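Local coordinates for cyanate lyase C-terminal domain-containing protein (Tetranychus urticae, PDB 5UK3) that is a cyanase, a lyase that breaks down cyanate, probably with bicarbonate to give ammonia and carbon dioxide, at the interface of chains A and B. Coordinates in Å, arbitrary orientation; residue numbers count along the deposited sequence, not the author numbering. Chains: chain A/B, Uncharacterized protein.

The interface of chains A and B. Residues chain A 112, 115-116; chain B 46-47, 132, 134, 144.
A:Ile115 meets B:Val134 through one branch each: CG2 of the isoleucine lies 3.7 Å from CG1 of the valine, the two side chains meeting obliquely. The isoleucine's branches divide the work. CG1 stands anti to the carbonyl carbon (chi1 -69°), which leaves CG2 pointing at B:Val134 while the extended CG1 arm carries its terminal methyl to the start of helix 46-53 of chain B. There CD1 sits 3.8 Å from CG2 of B:Val47, the side chains at about a right angle, and 4.0 Å from CD of B:Lys46. A:Leu112, about one turn earlier, meets chain B through its CD2 methyl, which is 3.9 Å from CD1 of B:Leu144, again nearly perpendicular, and also reaches CG1 of B:Val134 (4.0 Å) and CG2 of B:Ile132. CG1 of B:Val134 is thus touched by both A:Ile115 and A:Leu112, while A:Ile116 is marginal.

B:Lys46 bends at chi2 and chi3, so that its CD crosses A:Ile115 at a slant and its NZ comes 2.9 Å from the backbone O of B:Val134. The C=O...N angle of 158°, with the amine tilted 20° from the carbonyl plane, supports a hydrogen bond. It joins helix 46-53 to strand 130-136 within chain B. Without the long amine arm, as with an alanine here, the B:Val134 carbonyl would probably lose this donor and a gap would open beside A:Ile115.

This is an apolar patch of the two-fold interface between cyanase chains, a dimer contact within the ten-copy assembly. Helix 96-120 of chain A packs against strands 130-136 and 141-152 and the start of helix 46-53 of chain B, and symmetry repeats the patch with the chains exchanged.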
# COMPACT_ATOMS: atom_id res chain seq x y z
N LEU A 112 19.95 -2.18 -18.57
CA LEU A 112 20.43 -3.54 -18.40
C LEU A 112 19.55 -4.53 -19.15
O LEU A 112 20.01 -5.51 -19.71
CB LEU A 112 20.52 -3.88 -16.92
CG LEU A 112 21.61 -3.09 -16.21
CD1 LEU A 112 21.47 -3.26 -14.71
CD2 LEU A 112 23.00 -3.52 -16.65
N ILE A 115 20.43 -4.20 -22.92
CA ILE A 115 21.71 -4.77 -23.22
C ILE A 115 21.65 -6.29 -23.15
O ILE A 115 22.16 -6.96 -24.03
CB ILE A 115 22.81 -4.26 -22.28
CG1 ILE A 115 23.09 -2.80 -22.57
CG2 ILE A 115 24.11 -5.05 -22.49
CD1 ILE A 115 23.77 -2.10 -21.42
N ILE A 116 21.04 -6.83 -22.11
CA ILE A 116 20.98 -8.28 -21.95
C ILE A 116 20.16 -8.89 -23.08
O ILE A 116 20.53 -9.95 -23.60
CB ILE A 116 20.45 -8.71 -20.57
CG1 ILE A 116 21.49 -8.40 -19.50
CG2 ILE A 116 20.17 -10.20 -20.54
CD1 ILE A 116 20.93 -8.38 -18.09
N LYS B 46 29.45 1.63 -21.75
CA LYS B 46 28.31 1.07 -22.49
C LYS B 46 26.96 1.25 -21.80
O LYS B 46 25.98 1.69 -22.43
CB LYS B 46 28.53 -0.40 -22.75
CG LYS B 46 27.59 -0.99 -23.77
CD LYS B 46 27.19 -2.40 -23.39
CE LYS B 46 28.36 -3.38 -23.37
NZ LYS B 46 27.88 -4.68 -22.85
N VAL B 47 26.91 0.93 -20.50
CA VAL B 47 25.65 1.00 -19.72
C VAL B 47 25.19 2.43 -19.53
O VAL B 47 24.01 2.72 -19.68
CB VAL B 47 25.78 0.34 -18.34
CG1 VAL B 47 24.56 0.59 -17.49
CG2 VAL B 47 26.00 -1.16 -18.49
N ILE B 132 28.50 0.95 -13.99
CA ILE B 132 28.06 -0.41 -14.26
C ILE B 132 28.80 -0.93 -15.51
O ILE B 132 29.09 -0.15 -16.39
CB ILE B 132 26.55 -0.50 -14.54
CG1 ILE B 132 25.71 0.40 -13.61
CG2 ILE B 132 26.07 -1.95 -14.45
CD1 ILE B 132 25.94 0.14 -12.16
N VAL B 134 28.46 -4.69 -18.04
CA VAL B 134 27.78 -5.94 -18.17
C VAL B 134 28.28 -6.67 -19.40
O VAL B 134 28.48 -6.09 -20.42
CB VAL B 134 26.26 -5.76 -18.16
CG1 VAL B 134 25.80 -4.77 -19.17
CG2 VAL B 134 25.55 -7.09 -18.39
N LEU B 144 27.95 -8.94 -14.28
CA LEU B 144 27.53 -7.59 -14.01
C LEU B 144 28.49 -7.03 -12.97
O LEU B 144 28.59 -7.58 -11.89
CB LEU B 144 26.10 -7.65 -13.48
CG LEU B 144 25.41 -6.37 -13.01
CD1 LEU B 144 25.33 -5.50 -14.22
CD2 LEU B 144 24.01 -6.49 -12.43